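Local structure of chromosome partition protein Smc (Pyrococcus yayanosii, 5XEI) at residues K198-Q203 with E327-R332; A227-L232 with R289-V294. The protein probably serves chromosome condensation and partitioning as a DNA-binding ATPase, here as its head domain with a coiled coil and joint. All coordinates share one frame; numbering follows the deposited sequence.

Interaction 1 of 2, residues K198-Q203 with E327-R332; sequences KEVKKQ and EVVERR
Val200 meets Val329 and Arg332 where helix 170-246 packs against helix 321-383 in the SMC coiled coil. The two segments run roughly antiparallel, at 151°, the axes of the short segments approaching to 9.6 Å. The enclosed part centres on Val200, which is buried and also touched by Tyr333 and Leu336 of the second helix: Val200 CG1 lies 4.0 Å from Val329 CG1, the two side chains sliding past each other in opposite directions. Gln203, partly exposed, reaches over Val329 with its CG anti to the backbone N (chi1 153°) and the chain extended beyond, so that methylene and amide carbon rest on both valine methyls; Gln203 CG is 3.9 Å from Val329 CG1. On the solvent side, the exposed Arg332 stretches out from CG to NE and presents one guanidinium face to Val200 CG2, which sits 3.3 Å above that plane, offset toward its rim. Glu199 OE1 stays 6.1 Å from Arg332 NH1, opposite charges not in contact. Shortening Val200 to an alanine would probably open a gap beside Val329 and leave the arginine face without its methyl support. Without any hydrogen bond or salt bridge, these segments meet through valine methyls, the Gln203 chain and Arg332 guanidinium face laid against them.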
loop_
_atom_site.group_PDB
_atom_site.type_symbol
_atom_site.label_atom_id
_atom_site.label_comp_id
_atom_site.label_asym_id
_atom_site.label_seq_id
_atom_site.Cartn_x
_atom_site.Cartn_y
_atom_site.Cartn_z
ATOM N N LYS A 198 29.028 8.190 12.963
ATOM C CA LYS A 198 29.445 8.286 14.350
ATOM C C LYS A 198 30.736 7.495 14.583
ATOM O O LYS A 198 31.677 8.014 15.194
ATOM C CB LYS A 198 28.304 7.846 15.275
ATOM C CG LYS A 198 28.669 7.910 16.757
ATOM C CD LYS A 198 27.442 8.005 17.673
ATOM C CE LYS A 198 27.855 8.425 19.090
ATOM N NZ LYS A 198 26.717 9.063 19.837
ATOM N N GLU A 199 30.827 6.266 14.057
ATOM C CA GLU A 199 32.048 5.482 14.247
ATOM C C GLU A 199 33.206 6.070 13.454
ATOM O O GLU A 199 34.318 6.223 13.977
ATOM C CB GLU A 199 31.855 4.013 13.849
ATOM C CG GLU A 199 33.220 3.266 13.870
ATOM C CD GLU A 199 33.148 1.733 13.715
ATOM O OE1 GLU A 199 34.171 1.129 13.299
ATOM O OE2 GLU A 199 32.101 1.124 14.030
ATOM N N VAL A 200 32.970 6.371 12.177
ATOM C CA VAL A 200 34.026 6.905 11.336
ATOM C C VAL A 200 34.609 8.162 11.960
ATOM O O VAL A 200 35.830 8.312 12.073
ATOM C CB VAL A 200 33.488 7.158 9.922
ATOM C CG1 VAL A 200 34.344 8.173 9.218
ATOM C CG2 VAL A 200 33.443 5.835 9.152
ATOM N N LYS A 201 33.739 9.061 12.418
ATOM C CA LYS A 201 34.198 10.282 13.069
ATOM C C LYS A 201 35.065 9.957 14.282
ATOM O O LYS A 201 36.006 10.694 14.604
ATOM C CB LYS A 201 32.982 11.131 13.447
ATOM C CG LYS A 201 33.230 12.336 14.311
ATOM C CD LYS A 201 34.286 13.249 13.739
ATOM C CE LYS A 201 34.374 14.501 14.581
ATOM N NZ LYS A 201 35.685 14.541 15.254
ATOM N N LYS A 202 34.807 8.834 14.935
ATOM C CA LYS A 202 35.588 8.518 16.121
ATOM C C LYS A 202 36.904 7.848 15.733
ATOM O O LYS A 202 37.965 8.149 16.301
ATOM C CB LYS A 202 34.724 7.671 17.057
ATOM C CG LYS A 202 35.442 6.891 18.100
ATOM C CD LYS A 202 34.430 6.016 18.841
ATOM C CE LYS A 202 35.089 4.915 19.672
ATOM N NZ LYS A 202 34.139 4.303 20.651
ATOM N N GLN A 203 36.855 6.983 14.723
ATOM C CA GLN A 203 38.069 6.442 14.135
ATOM C C GLN A 203 38.959 7.546 13.577
ATOM O O GLN A 203 40.182 7.527 13.767
ATOM C CB GLN A 203 37.686 5.449 13.051
ATOM C CG GLN A 203 38.710 5.297 11.976
ATOM C CD GLN A 203 38.424 4.106 11.091
ATOM O OE1 GLN A 203 37.261 3.825 10.745
ATOM N NE2 GLN A 203 39.484 3.380 10.726
ATOM N N GLU A 327 43.984 10.223 5.472
ATOM C CA GLU A 327 43.380 10.633 4.206
ATOM C C GLU A 327 42.209 9.744 3.811
ATOM O O GLU A 327 41.141 10.229 3.441
ATOM C CB GLU A 327 44.438 10.630 3.099
ATOM C CG GLU A 327 45.745 11.236 3.530
ATOM C CD GLU A 327 45.629 12.725 3.783
ATOM O OE1 GLU A 327 44.845 13.371 3.042
ATOM O OE2 GLU A 327 46.321 13.234 4.714
ATOM N N VAL A 328 42.386 8.434 3.913
ATOM C CA VAL A 328 41.363 7.524 3.427
ATOM C C VAL A 328 40.115 7.598 4.293
ATOM O O VAL A 328 38.982 7.498 3.794
ATOM C CB VAL A 328 41.934 6.102 3.357
ATOM C CG1 VAL A 328 40.885 5.102 3.501
ATOM C CG2 VAL A 328 42.583 5.911 2.094
ATOM N N VAL A 329 40.291 7.773 5.599
ATOM C CA VAL A 329 39.121 7.777 6.458
ATOM C C VAL A 329 38.445 9.129 6.383
ATOM O O VAL A 329 37.214 9.224 6.475
ATOM C CB VAL A 329 39.506 7.398 7.896
ATOM C CG1 VAL A 329 38.307 7.482 8.804
ATOM C CG2 VAL A 329 40.093 5.999 7.939
ATOM N N GLU A 330 39.215 10.187 6.161
ATOM C CA GLU A 330 38.604 11.492 6.000
ATOM C C GLU A 330 37.718 11.552 4.748
ATOM O O GLU A 330 36.588 12.053 4.802
ATOM C CB GLU A 330 39.677 12.568 5.978
ATOM C CG GLU A 330 39.073 13.875 5.643
ATOM C CD GLU A 330 38.804 14.658 6.891
ATOM O OE1 GLU A 330 37.820 15.410 6.895
ATOM O OE2 GLU A 330 39.564 14.506 7.864
ATOM N N ARG A 331 38.210 11.041 3.612
ATOM C CA ARG A 331 37.355 10.969 2.427
ATOM C C ARG A 331 36.065 10.227 2.732
ATOM O O ARG A 331 34.979 10.681 2.355
ATOM C CB ARG A 331 38.080 10.313 1.246
ATOM C CG ARG A 331 39.372 10.993 0.858
ATOM C CD ARG A 331 39.947 10.487 -0.471
ATOM N NE ARG A 331 41.358 10.139 -0.315
ATOM C CZ ARG A 331 42.373 10.932 -0.657
ATOM N NH1 ARG A 331 43.626 10.520 -0.468
ATOM N NH2 ARG A 331 42.145 12.142 -1.173
ATOM N N ARG A 332 36.154 9.104 3.439
ATOM C CA ARG A 332 34.941 8.391 3.820
ATOM C C ARG A 332 34.055 9.265 4.704
ATOM O O ARG A 332 32.828 9.294 4.545
ATOM C CB ARG A 332 35.299 7.086 4.528
ATOM C CG ARG A 332 34.129 6.146 4.656
ATOM C CD ARG A 332 34.445 4.920 5.480
ATOM N NE ARG A 332 33.206 4.207 5.794
ATOM C CZ ARG A 332 33.081 3.296 6.762
ATOM N NH1 ARG A 332 34.121 2.963 7.524
ATOM N NH2 ARG A 332 31.912 2.711 6.967
#

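Interaction 2 of 2, residues A227-L232 with R289-V294; sequences ARVALL and RSVKEV
Val291 sets its two methyls against successive residues of helix 170-246, one on Val229 and one on Ala230. It belongs to the chain between helices 285-289 and 298-315, and its side chain points toward the helix. In this coiled-coil and joint portion of the Smc construct, a loop between two shorter helices thus packs on the long one, probably as part of the joint. The first torsion of Val291 decides which methyl goes where: at chi1 57°, CG1 stands between the backbone N and the carbonyl carbon while CG2 is anti to the N. CG1 is thereby turned to Val229, 3.8 Å from Val229 CG1, and CG2 is turned to Ala230, 3.4 Å from Ala230 CB.

In Val229 it is CG1, not CG2, that is anti to the backbone N (chi1 -179°), and this is the methyl that Val291 CG1 meets as the two side chains cross at a slant. Phe283, in the loop before helix 285-289, and Leu287 and Ile288 of that helix also touch Val229. Ala230 has just a methyl to offer, and the CA atoms of Ala230 and Val291 are 6.1 Å apart.

Arg289 NH2 pairs with Glu293 OE2 at 3.6 Å, a salt bridge within the connecting segment; both residues are exposed and take no part in the contact with the helix. No hydrogen bond joins the segments: three side chains meet through methyl groups alone.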
loop_
_atom_site.group_PDB
_atom_site.type_symbol
_atom_site.label_atom_id
_atom_site.label_comp_id
_atom_site.label_asym_id
_atom_site.label_seq_id
_atom_site.Cartn_x
_atom_site.Cartn_y
_atom_site.Cartn_z
ATOM N N ALA A 227 72.200 15.931 12.132
ATOM C CA ALA A 227 73.094 16.003 13.283
ATOM C C ALA A 227 74.100 14.858 13.300
ATOM O O ALA A 227 75.250 15.038 13.718
ATOM C CB ALA A 227 72.278 16.010 14.574
ATOM N N ARG A 228 73.696 13.668 12.865
ATOM C CA ARG A 228 74.660 12.575 12.819
ATOM C C ARG A 228 75.718 12.825 11.755
ATOM O O ARG A 228 76.898 12.511 11.953
ATOM C CB ARG A 228 73.954 11.248 12.572
ATOM C CG ARG A 228 73.305 10.709 13.804
ATOM C CD ARG A 228 72.568 9.428 13.517
ATOM N NE ARG A 228 71.931 8.942 14.729
ATOM C CZ ARG A 228 70.992 8.009 14.753
ATOM N NH1 ARG A 228 70.570 7.463 13.615
ATOM N NH2 ARG A 228 70.475 7.641 15.919
ATOM N N VAL A 229 75.320 13.401 10.621
ATOM C CA VAL A 229 76.308 13.713 9.598
ATOM C C VAL A 229 77.205 14.858 10.066
ATOM O O VAL A 229 78.421 14.850 9.820
ATOM C CB VAL A 229 75.612 14.021 8.257
ATOM C CG1 VAL A 229 76.631 14.313 7.199
ATOM C CG2 VAL A 229 74.754 12.844 7.813
ATOM N N ALA A 230 76.626 15.834 10.777
ATOM C CA ALA A 230 77.388 16.965 11.303
ATOM C C ALA A 230 78.460 16.503 12.278
ATOM O O ALA A 230 79.651 16.760 12.072
ATOM C CB ALA A 230 76.453 17.961 11.985
ATOM N N LEU A 231 78.053 15.824 13.360
ATOM C CA LEU A 231 79.024 15.308 14.323
ATOM C C LEU A 231 80.135 14.547 13.623
ATOM O O LEU A 231 81.269 14.499 14.109
ATOM C CB LEU A 231 78.339 14.400 15.349
ATOM C CG LEU A 231 79.205 13.336 16.043
ATOM C CD1 LEU A 231 80.174 13.979 17.009
ATOM C CD2 LEU A 231 78.386 12.305 16.766
ATOM N N LEU A 232 79.845 13.995 12.454
ATOM C CA LEU A 232 80.836 13.176 11.785
ATOM C C LEU A 232 81.816 14.014 10.963
ATOM O O LEU A 232 83.020 13.728 10.965
ATOM C CB LEU A 232 80.121 12.134 10.944
ATOM C CG LEU A 232 80.965 11.375 9.956
ATOM C CD1 LEU A 232 82.118 10.768 10.687
ATOM C CD2 LEU A 232 80.085 10.282 9.529
ATOM N N ARG A 289 75.371 18.275 2.194
ATOM C CA ARG A 289 75.648 19.686 1.963
ATOM C C ARG A 289 74.690 20.610 2.706
ATOM O O ARG A 289 75.101 21.702 3.116
ATOM C CB ARG A 289 75.653 19.995 0.453
ATOM C CG ARG A 289 74.421 20.678 -0.147
ATOM C CD ARG A 289 74.795 21.356 -1.484
ATOM N NE ARG A 289 75.904 22.306 -1.318
ATOM C CZ ARG A 289 76.511 22.961 -2.306
ATOM N NH1 ARG A 289 76.133 22.785 -3.568
ATOM N NH2 ARG A 289 77.508 23.793 -2.025
ATOM N N SER A 290 73.442 20.178 2.940
ATOM C CA SER A 290 72.532 20.895 3.830
ATOM C C SER A 290 72.974 20.834 5.278
ATOM O O SER A 290 72.243 21.306 6.156
ATOM C CB SER A 290 71.119 20.335 3.710
ATOM O OG SER A 290 70.643 20.490 2.389
ATOM N N VAL A 291 74.131 20.238 5.530
ATOM C CA VAL A 291 74.759 20.251 6.851
ATOM C C VAL A 291 76.219 20.688 6.808
ATOM O O VAL A 291 76.715 21.262 7.798
ATOM C CB VAL A 291 74.623 18.857 7.514
ATOM C CG1 VAL A 291 75.238 17.760 6.636
ATOM C CG2 VAL A 291 75.239 18.841 8.901
ATOM N N LYS A 292 76.937 20.506 5.687
ATOM C CA LYS A 292 78.344 20.883 5.526
ATOM C C LYS A 292 78.592 22.350 5.867
ATOM O O LYS A 292 79.740 22.806 5.895
ATOM C CB LYS A 292 78.802 20.611 4.081
ATOM C CG LYS A 292 80.320 20.569 3.845
ATOM C CD LYS A 292 80.874 19.161 3.977
ATOM C CE LYS A 292 82.282 19.068 3.424
ATOM N NZ LYS A 292 82.748 17.654 3.363
ATOM N N GLU A 293 77.525 23.094 6.142
ATOM C CA GLU A 293 77.561 24.544 6.231
ATOM C C GLU A 293 76.840 25.038 7.485
ATOM O O GLU A 293 76.054 25.989 7.435
ATOM C CB GLU A 293 76.959 25.150 4.963
ATOM C CG GLU A 293 77.599 24.622 3.663
ATOM C CD GLU A 293 76.673 24.690 2.454
ATOM O OE1 GLU A 293 75.462 24.419 2.612
ATOM O OE2 GLU A 293 77.158 25.001 1.341
ATOM N N VAL A 294 77.076 24.391 8.631
ATOM C CA VAL A 294 76.574 24.889 9.911
ATOM C C VAL A 294 77.697 24.722 10.945
ATOM O O VAL A 294 78.872 24.950 10.632
ATOM C CB VAL A 294 75.256 24.186 10.332
ATOM C CG1 VAL A 294 74.586 24.898 11.522
ATOM C CG2 VAL A 294 74.255 24.110 9.168
#

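How the interactions relate
Helix 170-246 is the element common to both interactions: residues 198-203 pair with the second long helix, 321-383, and farther along, residues 227-232 receive the connection between helices 285-289 and 298-315. The centres of interactions 1 and 2 are about 41 Å apart and their nearest atoms about 25 Å, so they do not touch. In sequence, both segments of interaction 2 fall between those of interaction 1. Interaction 2 is the more distant from the centre of the chain, about 79 Å against about 39 Å from centre to centre. Both lie away from the predicted ATP-binding residues Ala34 to Asn41.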